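One contact in two related proteins. Structure 1 is oxidized polyvinyl alcohol hydrolase from Pseudomonas sp., which hydrolyses beta-diketones such as 4,6-nonanedione and cleaves oxidized polyvinyl alcohol in the second step of its degradation: PDB 3WL6 (chain A, 1.60 Å), residues 50-55 and 94-99. Structure 2 is oxidized polyvinyl alcohol hydrolase from Sphingopyxis: PDB 3WLA (chain B, 1.90 Å), residues 35-40 and 79-84. Both blocks share one frame: the second was fitted to the first on N, CA, C and O of the twelve residues, RMSD 0.39 Å. Numbering follows each deposited sequence.

Structure 1 (3WL6).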
loop_
_atom_site.group_PDB
_atom_site.type_symbol
_atom_site.label_atom_id
_atom_site.label_comp_id
_atom_site.label_asym_id
_atom_site.label_seq_id
_atom_site.Cartn_x
_atom_site.Cartn_y
_atom_site.Cartn_z
ATOM N N PHE A 50 1.386 8.652 -14.445
ATOM C CA PHE A 50 1.908 7.371 -13.983
ATOM C C PHE A 50 2.972 6.891 -14.978
ATOM O O PHE A 50 3.005 7.322 -16.134
ATOM C CB PHE A 50 0.771 6.332 -13.846
ATOM C CG PHE A 50 -0.048 6.115 -15.116
ATOM C CD1 PHE A 50 -1.177 6.890 -15.377
ATOM C CD2 PHE A 50 0.311 5.124 -16.026
ATOM C CE1 PHE A 50 -1.952 6.670 -16.551
ATOM C CE2 PHE A 50 -0.440 4.903 -17.186
ATOM C CZ PHE A 50 -1.575 5.678 -17.448
ATOM N N ILE A 51 3.848 5.996 -14.525
ATOM C CA ILE A 51 4.937 5.512 -15.371
ATOM C C ILE A 51 4.793 4.021 -15.588
ATOM O O ILE A 51 4.543 3.267 -14.640
ATOM C CB ILE A 51 6.277 5.809 -14.692
ATOM C CG1 ILE A 51 6.447 7.329 -14.547
ATOM C CG2 ILE A 51 7.407 5.270 -15.550
ATOM C CD1 ILE A 51 7.591 7.724 -13.620
ATOM N N VAL A 52 4.911 3.585 -16.834
ATOM C CA VAL A 52 4.782 2.144 -17.114
ATOM C C VAL A 52 6.110 1.559 -17.588
ATOM O O VAL A 52 6.754 2.105 -18.502
ATOM C CB VAL A 52 3.796 1.864 -18.255
ATOM C CG1 VAL A 52 3.702 0.324 -18.501
ATOM C CG2 VAL A 52 2.436 2.473 -17.931
ATOM N N TYR A 53 6.509 0.462 -16.958
ATOM C CA TYR A 53 7.687 -0.298 -17.361
ATOM C C TYR A 53 7.118 -1.670 -17.722
ATOM O O TYR A 53 6.841 -2.483 -16.847
ATOM C CB TYR A 53 8.697 -0.489 -16.214
ATOM C CG TYR A 53 9.550 0.721 -15.840
ATOM C CD1 TYR A 53 9.078 1.700 -14.966
ATOM C CD2 TYR A 53 10.834 0.877 -16.368
ATOM C CE1 TYR A 53 9.884 2.815 -14.636
ATOM C CE2 TYR A 53 11.634 1.990 -16.039
ATOM C CZ TYR A 53 11.151 2.947 -15.185
ATOM O OH TYR A 53 11.946 4.073 -14.887
ATOM N N PRO A 54 6.926 -1.956 -19.021
ATOM C CA PRO A 54 6.381 -3.250 -19.447
ATOM C C PRO A 54 7.270 -4.430 -19.030
ATOM O O PRO A 54 8.511 -4.335 -19.008
ATOM C CB PRO A 54 6.280 -3.112 -20.969
ATOM C CG PRO A 54 6.225 -1.619 -21.188
ATOM C CD PRO A 54 7.173 -1.062 -20.169
ATOM N N ALA A 55 6.633 -5.559 -18.725
ATOM C CA ALA A 55 7.357 -6.737 -18.295
ATOM C C ALA A 55 8.282 -7.210 -19.389
ATOM O O ALA A 55 7.938 -7.138 -20.570
ATOM C CB ALA A 55 6.373 -7.851 -17.939
ATOM N N GLY A 94 9.888 -9.876 -14.873
ATOM C CA GLY A 94 8.660 -10.350 -15.496
ATOM C C GLY A 94 7.350 -9.737 -15.044
ATOM O O GLY A 94 6.292 -10.324 -15.235
ATOM N N TYR A 95 7.407 -8.555 -14.444
ATOM C CA TYR A 95 6.187 -7.887 -13.985
ATOM C C TYR A 95 6.014 -6.598 -14.752
ATOM O O TYR A 95 6.976 -5.935 -15.069
ATOM C CB TYR A 95 6.268 -7.507 -12.496
ATOM C CG TYR A 95 6.246 -8.688 -11.581
ATOM C CD1 TYR A 95 7.358 -9.524 -11.479
ATOM C CD2 TYR A 95 5.081 -9.039 -10.909
ATOM C CE1 TYR A 95 7.289 -10.705 -10.741
ATOM C CE2 TYR A 95 5.012 -10.211 -10.161
ATOM C CZ TYR A 95 6.115 -11.035 -10.092
ATOM O OH TYR A 95 6.044 -12.223 -9.414
ATOM N N THR A 96 4.785 -6.269 -15.108
ATOM C CA THR A 96 4.573 -4.984 -15.749
ATOM C C THR A 96 4.345 -4.053 -14.567
ATOM O O THR A 96 3.419 -4.232 -13.769
ATOM C CB THR A 96 3.369 -5.020 -16.724
ATOM O OG1 THR A 96 3.804 -5.662 -17.931
ATOM C CG2 THR A 96 2.938 -3.614 -17.093
ATOM N N VAL A 97 5.252 -3.093 -14.425
ATOM C CA VAL A 97 5.239 -2.131 -13.327
ATOM C C VAL A 97 4.498 -0.866 -13.762
ATOM O O VAL A 97 4.832 -0.268 -14.784
ATOM C CB VAL A 97 6.698 -1.771 -12.921
ATOM C CG1 VAL A 97 6.690 -0.792 -11.774
ATOM C CG2 VAL A 97 7.456 -3.037 -12.492
ATOM N N ILE A 98 3.490 -0.456 -12.978
ATOM C CA ILE A 98 2.665 0.705 -13.343
ATOM C C ILE A 98 2.651 1.549 -12.071
ATOM O O ILE A 98 1.969 1.206 -11.095
ATOM C CB ILE A 98 1.201 0.266 -13.687
ATOM C CG1 ILE A 98 1.204 -0.819 -14.765
ATOM C CG2 ILE A 98 0.392 1.503 -14.197
ATOM C CD1 ILE A 98 -0.187 -1.436 -15.041
ATOM N N ALA A 99 3.444 2.620 -12.081
ATOM C CA ALA A 99 3.658 3.454 -10.897
ATOM C C ALA A 99 2.933 4.790 -10.935
ATOM O O ALA A 99 3.214 5.638 -11.771
ATOM C CB ALA A 99 5.175 3.683 -10.722
#
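Thr96 and Ala55 meet where strand 46-53 runs out beside the start of strand 96-100, antiparallel neighbours near one margin of the central sheet of this alpha/beta-hydrolase. From Thr96, CB stands 3.9 Å from the N of Ala55; OG1, anti to the carbonyl carbon (chi1 -78°), accepts that N-H at 2.9 Å; CG2 lies 4.1 Å from the O of Tyr53, with CA of Pro54 and CG1 of Val52 just beyond. The Ala55-Thr96 bond joins the segments beyond their last backbone pair, Tyr53 with Val97. The methyl CB of Ala55 rests 3.6 Å from the C of Gly94. On the sheet face of Val52 and Ile98, CD2 of Phe50 lies 4.1 Å from CG2 of Ile98, the two side chains pointing alike. Ile51, Tyr53, Val97 and Ala99 share the other face, where CB of Tyr53 and CB of Val97 are 4.1 Å apart and helix 75-80 packs.

Structure 2 (3WLA).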
loop_
_atom_site.group_PDB
_atom_site.type_symbol
_atom_site.label_atom_id
_atom_site.label_comp_id
_atom_site.label_asym_id
_atom_site.label_seq_id
_atom_site.Cartn_x
_atom_site.Cartn_y
_atom_site.Cartn_z
ATOM N N PHE B 35 1.129 8.660 -14.812
ATOM C CA PHE B 35 1.691 7.389 -14.299
ATOM C C PHE B 35 2.799 6.870 -15.224
ATOM O O PHE B 35 2.849 7.209 -16.427
ATOM C CB PHE B 35 0.582 6.337 -14.104
ATOM C CG PHE B 35 -0.228 6.047 -15.343
ATOM C CD1 PHE B 35 -1.433 6.682 -15.571
ATOM C CD2 PHE B 35 0.227 5.094 -16.283
ATOM C CE1 PHE B 35 -2.221 6.379 -16.738
ATOM C CE2 PHE B 35 -0.517 4.771 -17.433
ATOM C CZ PHE B 35 -1.741 5.406 -17.671
ATOM N N VAL B 36 3.727 6.096 -14.651
ATOM C CA VAL B 36 4.853 5.574 -15.407
ATOM C C VAL B 36 4.671 4.073 -15.650
ATOM O O VAL B 36 4.432 3.312 -14.730
ATOM C CB VAL B 36 6.159 5.899 -14.646
ATOM C CG1 VAL B 36 7.370 5.392 -15.370
ATOM C CG2 VAL B 36 6.281 7.419 -14.473
ATOM N N VAL B 37 4.765 3.659 -16.912
ATOM C CA VAL B 37 4.595 2.251 -17.301
ATOM C C VAL B 37 5.958 1.634 -17.637
ATOM O O VAL B 37 6.722 2.202 -18.433
ATOM C CB VAL B 37 3.657 2.144 -18.542
ATOM C CG1 VAL B 37 3.561 0.656 -19.037
ATOM C CG2 VAL B 37 2.253 2.629 -18.156
ATOM N N VAL B 38 6.291 0.525 -16.976
ATOM C CA VAL B 38 7.576 -0.190 -17.236
ATOM C C VAL B 38 7.161 -1.614 -17.551
ATOM O O VAL B 38 7.018 -2.434 -16.656
ATOM C CB VAL B 38 8.513 -0.193 -15.994
ATOM C CG1 VAL B 38 9.910 -0.718 -16.389
ATOM C CG2 VAL B 38 8.651 1.235 -15.434
ATOM N N PRO B 39 6.935 -1.936 -18.839
ATOM C CA PRO B 39 6.517 -3.307 -19.159
ATOM C C PRO B 39 7.605 -4.355 -19.031
ATOM O O PRO B 39 8.779 -4.054 -19.065
ATOM C CB PRO B 39 6.000 -3.182 -20.590
ATOM C CG PRO B 39 6.980 -2.241 -21.203
ATOM C CD PRO B 39 7.181 -1.158 -20.063
ATOM N N PRO B 40 7.222 -5.623 -18.840
ATOM C CA PRO B 40 8.210 -6.720 -18.720
ATOM C C PRO B 40 8.685 -7.029 -20.159
ATOM O O PRO B 40 8.002 -6.626 -21.125
ATOM C CB PRO B 40 7.370 -7.841 -18.142
ATOM C CG PRO B 40 6.032 -7.605 -18.800
ATOM C CD PRO B 40 5.840 -6.117 -18.712
ATOM N N GLY B 79 9.481 -10.321 -15.073
ATOM C CA GLY B 79 8.188 -10.643 -15.614
ATOM C C GLY B 79 7.004 -9.841 -15.163
ATOM O O GLY B 79 5.897 -10.085 -15.616
ATOM N N TYR B 80 7.232 -8.902 -14.258
ATOM C CA TYR B 80 6.125 -8.079 -13.775
ATOM C C TYR B 80 5.915 -6.819 -14.592
ATOM O O TYR B 80 6.904 -6.169 -15.005
ATOM C CB TYR B 80 6.416 -7.616 -12.365
ATOM C CG TYR B 80 6.381 -8.742 -11.416
ATOM C CD1 TYR B 80 5.176 -9.134 -10.861
ATOM C CD2 TYR B 80 7.526 -9.466 -11.122
ATOM C CE1 TYR B 80 5.104 -10.262 -10.022
ATOM C CE2 TYR B 80 7.463 -10.574 -10.298
ATOM C CZ TYR B 80 6.234 -10.965 -9.758
ATOM O OH TYR B 80 6.133 -12.110 -8.975
ATOM N N MET B 81 4.649 -6.488 -14.842
ATOM C CA MET B 81 4.347 -5.197 -15.468
ATOM C C MET B 81 4.338 -4.226 -14.250
ATOM O O MET B 81 3.566 -4.436 -13.301
ATOM C CB MET B 81 2.954 -5.227 -16.085
ATOM C CG MET B 81 2.352 -3.846 -16.260
ATOM S SD MET B 81 3.300 -2.736 -17.340
ATOM C CE MET B 81 2.514 -3.162 -18.938
ATOM N N VAL B 82 5.179 -3.196 -14.258
ATOM C CA VAL B 82 5.224 -2.238 -13.121
ATOM C C VAL B 82 4.566 -0.901 -13.566
ATOM O O VAL B 82 4.955 -0.323 -14.605
ATOM C CB VAL B 82 6.708 -1.985 -12.719
ATOM C CG1 VAL B 82 6.850 -1.039 -11.475
ATOM C CG2 VAL B 82 7.369 -3.338 -12.426
ATOM N N ILE B 83 3.546 -0.445 -12.832
ATOM C CA ILE B 83 2.906 0.837 -13.167
ATOM C C ILE B 83 2.952 1.696 -11.879
ATOM O O ILE B 83 2.385 1.317 -10.859
ATOM C CB ILE B 83 1.430 0.644 -13.601
ATOM C CG1 ILE B 83 1.318 -0.382 -14.712
ATOM C CG2 ILE B 83 0.822 1.985 -14.105
ATOM C CD1 ILE B 83 -0.097 -0.874 -14.873
ATOM N N SER B 84 3.665 2.820 -11.895
ATOM C CA SER B 84 3.726 3.651 -10.694
ATOM C C SER B 84 2.934 4.936 -10.994
ATOM O O SER B 84 3.266 5.654 -11.967
ATOM C CB SER B 84 5.170 3.998 -10.353
ATOM O OG SER B 84 5.246 4.577 -9.047
#
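Met81 and Pro40 pack against each other just beyond the last backbone pair, Val38 with Val82. From Met81, CB stands 4.0 Å from CD of Pro40; CG, anti to the backbone N (chi1 158°), starts a bent chain; SD comes to 3.7 Å from CA of Pro39, close to the O of Val38 too; CE meets CB of Pro39 at 3.9 Å, with CG1 of Val37 beside it. CB of Pro40 rests 3.6 Å from the C of Gly79. On the sheet face of Val37 and Ile83, CD2 of Phe35 lies 3.8 Å from CG2 of Ile83, the two side chains pointing alike. Val36, Val38, Val82 and Ser84, its OG hydrogen-bonded to O of Pro52, share the other face, where CB of Val38 and CB of Val82 are 4.1 Å apart and helix 60-65 packs.

How the two compare
One hydrogen bond exists in structure 1 alone: N of Ala55(A) to OG1 of Thr96(A), 2.9 Å. At the matching places, Pro40(B) has no N-H to give and Met81(B) no hydroxyl to accept it. The backbone ladder is kept, for instance N of Tyr53(A) to O of Val97(A) at 2.8 Å and N of Val38(B) to O of Val82(B) at 2.9 Å.

In structure 2 apolar packing stands in place of that bond: CD of Pro40(B) falls 2.2 Å apart from the place of OG1 of Thr96(A) after superposition, where the ring would probably crowd a hydroxyl. The CA atoms of Ala55(A) and Pro40(B) stand 1.0 Å apart, perhaps because of the ring, yet CB of Ala55(A) meets C of Gly94(A) and CB of Pro40(B) meets C of Gly79(B), 3.6 Å in each. CG2 of Thr96(A) and CG of Met81(B) lie 1.0 Å apart after superposition, while CE of Met81(B) has no counterpart in the threonine.

On the face shared by Val97(A) and Val82(B), CG of Tyr53(A) and CG2 of Val38(B) are 1.1 Å apart; CD2, CE1, CE2, CZ and OH of Tyr53(A) have no counterpart in Val38(B), nor has CG1 of Val38(B) in Tyr53(A). CG1 and CG2 of Ile51(A) fall on CG2 and CG1 of Val36(B), leaving CD1 of Ile51(A) without a counterpart. Phe50(A), Val52(A), Val97(A) and Ile98(A) and their counterparts keep their places within the error. OG of Ser84(B), bonded to O of Pro52(B), has no counterpart in Ala99(A), while the CB atoms coincide.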